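Local coordinates for chitin biosynthesis protein CHS5 (Saccharomyces cerevisiae, PDB 4IN3) that helps mediate export of selected cargo, including chitin synthase CHS3, as a component of the CHS5/6 (exomer) cargo adaptor complex, at residues 9-15 with 48-54. Coordinates in Å, arbitrary orientation, origin at the centre of the assembly. Numbering follows the deposited sequence.
Sequences VDVLLTV and SIIKMQV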
loop_
_atom_site.group_PDB
_atom_site.type_symbol
_atom_site.label_atom_id
_atom_site.label_comp_id
_atom_site.label_asym_id
_atom_site.label_seq_id
_atom_site.Cartn_x
_atom_site.Cartn_y
_atom_site.Cartn_z
ATOM N N VAL A 9 -3.949 -9.229 37.413
ATOM C CA VAL A 9 -3.670 -10.155 36.318
ATOM C C VAL A 9 -2.169 -10.385 36.145
ATOM O O VAL A 9 -1.430 -9.466 35.793
ATOM C CB VAL A 9 -4.261 -9.648 34.987
ATOM C CG1 VAL A 9 -3.862 -10.567 33.841
ATOM C CG2 VAL A 9 -5.776 -9.532 35.086
ATOM N N ASP A 10 -1.724 -11.614 36.390
ATOM C CA ASP A 10 -0.309 -11.955 36.264
ATOM C C ASP A 10 -0.017 -12.674 34.951
ATOM O O ASP A 10 -0.598 -13.719 34.659
ATOM C CB ASP A 10 0.151 -12.820 37.440
ATOM C CG ASP A 10 0.081 -12.089 38.767
ATOM O OD1 ASP A 10 1.001 -11.294 39.058
ATOM O OD2 ASP A 10 -0.887 -12.314 39.526
ATOM N N VAL A 11 0.886 -12.106 34.156
ATOM C CA VAL A 11 1.254 -12.713 32.881
ATOM C C VAL A 11 2.758 -12.938 32.778
ATOM O O VAL A 11 3.548 -12.190 33.349
ATOM C CB VAL A 11 0.828 -11.840 31.685
ATOM C CG1 VAL A 11 1.336 -12.441 30.378
ATOM C CG2 VAL A 11 -0.683 -11.680 31.643
ATOM N N LEU A 12 3.149 -13.981 32.052
ATOM C CA LEU A 12 4.547 -14.172 31.689
ATOM C C LEU A 12 4.699 -13.899 30.195
ATOM O O LEU A 12 3.882 -14.345 29.386
ATOM C CB LEU A 12 5.024 -15.589 32.018
ATOM C CG LEU A 12 5.884 -15.738 33.276
ATOM C CD1 LEU A 12 5.059 -15.553 34.543
ATOM C CD2 LEU A 12 6.597 -17.084 33.276
ATOM N N LEU A 13 5.728 -13.146 29.828
ATOM C CA LEU A 13 5.973 -12.859 28.420
ATOM C C LEU A 13 7.435 -13.107 28.063
ATOM O O LEU A 13 8.326 -12.997 28.912
ATOM C CB LEU A 13 5.564 -11.424 28.067
ATOM C CG LEU A 13 4.085 -11.063 28.243
ATOM C CD1 LEU A 13 3.832 -10.428 29.605
ATOM C CD2 LEU A 13 3.605 -10.149 27.117
ATOM N N THR A 14 7.672 -13.459 26.805
ATOM C CA THR A 14 9.022 -13.709 26.323
ATOM C C THR A 14 9.473 -12.568 25.419
ATOM O O THR A 14 8.759 -12.180 24.489
ATOM C CB THR A 14 9.108 -15.040 25.552
ATOM O OG1 THR A 14 8.572 -16.099 26.356
ATOM C CG2 THR A 14 10.556 -15.355 25.199
ATOM N N VAL A 15 10.660 -12.034 25.694
ATOM C CA VAL A 15 11.194 -10.911 24.925
ATOM C C VAL A 15 11.783 -11.385 23.587
ATOM O O VAL A 15 12.792 -12.090 23.556
ATOM C CB VAL A 15 12.255 -10.133 25.729
ATOM C CG1 VAL A 15 12.723 -8.920 24.952
ATOM C CG2 VAL A 15 11.688 -9.719 27.086
ATOM N N SER A 48 14.564 -13.254 26.670
ATOM C CA SER A 48 14.419 -13.201 28.118
ATOM C C SER A 48 12.954 -13.231 28.528
ATOM O O SER A 48 12.066 -12.994 27.709
ATOM C CB SER A 48 15.107 -11.949 28.669
ATOM O OG SER A 48 16.511 -12.003 28.457
ATOM N N ILE A 49 12.713 -13.513 29.803
ATOM C CA ILE A 49 11.360 -13.716 30.304
ATOM C C ILE A 49 10.994 -12.699 31.383
ATOM O O ILE A 49 11.728 -12.511 32.352
ATOM C CB ILE A 49 11.199 -15.147 30.844
ATOM C CG1 ILE A 49 11.458 -16.162 29.725
ATOM C CG2 ILE A 49 9.815 -15.346 31.438
ATOM C CD1 ILE A 49 11.646 -17.590 30.209
ATOM N N ILE A 50 9.848 -12.047 31.205
ATOM C CA ILE A 50 9.407 -11.005 32.123
ATOM C C ILE A 50 8.006 -11.263 32.667
ATOM O O ILE A 50 7.160 -11.839 31.981
ATOM C CB ILE A 50 9.424 -9.623 31.452
ATOM C CG1 ILE A 50 8.666 -9.658 30.122
ATOM C CG2 ILE A 50 10.848 -9.157 31.228
ATOM C CD1 ILE A 50 8.741 -8.368 29.327
ATOM N N LYS A 51 7.766 -10.830 33.902
ATOM C CA LYS A 51 6.442 -10.940 34.507
ATOM C C LYS A 51 5.744 -9.586 34.534
ATOM O O LYS A 51 6.294 -8.596 35.024
ATOM C CB LYS A 51 6.521 -11.510 35.927
ATOM C CG LYS A 51 5.195 -11.438 36.690
ATOM C CD LYS A 51 5.337 -11.939 38.125
ATOM C CE LYS A 51 4.876 -13.386 38.266
ATOM N NZ LYS A 51 5.132 -13.916 39.639
ATOM N N MET A 52 4.530 -9.549 34.001
ATOM C CA MET A 52 3.733 -8.336 34.011
ATOM C C MET A 52 2.556 -8.506 34.967
ATOM O O MET A 52 1.695 -9.370 34.772
ATOM C CB MET A 52 3.239 -8.002 32.604
ATOM C CG MET A 52 2.636 -6.615 32.478
ATOM S SD MET A 52 2.372 -6.153 30.754
ATOM C CE MET A 52 4.000 -6.469 30.066
ATOM N N GLN A 53 2.544 -7.685 36.012
ATOM C CA GLN A 53 1.500 -7.724 37.024
ATOM C C GLN A 53 0.591 -6.520 36.827
ATOM O O GLN A 53 0.904 -5.411 37.263
ATOM C CB GLN A 53 2.119 -7.708 38.423
ATOM C CG GLN A 53 2.905 -8.968 38.748
ATOM C CD GLN A 53 3.575 -8.914 40.108
ATOM O OE1 GLN A 53 3.861 -7.833 40.631
ATOM N NE2 GLN A 53 3.832 -10.080 40.687
ATOM N N VAL A 54 -0.534 -6.744 36.158
ATOM C CA VAL A 54 -1.450 -5.665 35.823
ATOM C C VAL A 54 -2.507 -5.509 36.906
ATOM O O VAL A 54 -3.330 -6.402 37.122
ATOM C CB VAL A 54 -2.141 -5.916 34.475
ATOM C CG1 VAL A 54 -2.802 -4.642 33.977
ATOM C CG2 VAL A 54 -1.131 -6.421 33.455
#
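Seven backbone hydrogen bonds join two antiparallel strands. V9 and V54, V11 and M52, and L13 and I50 are hydrogen-bonded pairs, each exchanging two bonds with N to O distances of 2.9 Å; V15 N to S48 O, at 2.6 Å, closes the row. CA atoms of the intervening non-hydrogen-bonded pairs reach carbonyl oxygens of adjacent hydrogen-bonded pairs, as in K51 CA to V11 O (3.4 Å). Side chains alternate. On one face, D10 OD1 comes within 3.0 Å of Q53 CG, and L12 CD2 meets I49 CG2 at 4.1 Å. On the other, V9, V11, L13, I50, M52 and V54 form an apolar surface, where L13 CD1 packs on M52 CB at 3.9 Å. V15, whose CA-to-CB bond points toward 48-54, adds CG2 against I50 CD1 (3.9 Å). L25 of strand 22-26 touches L13, V15 and I50. Within this N-terminal CHS5 domain, strand 9-18 lies between strands 22-26 and 49-57; the latter, just before helix 59-78, pairs antiparallel with a strand of the second CHS5 subunit, continuing the sheet across the interface.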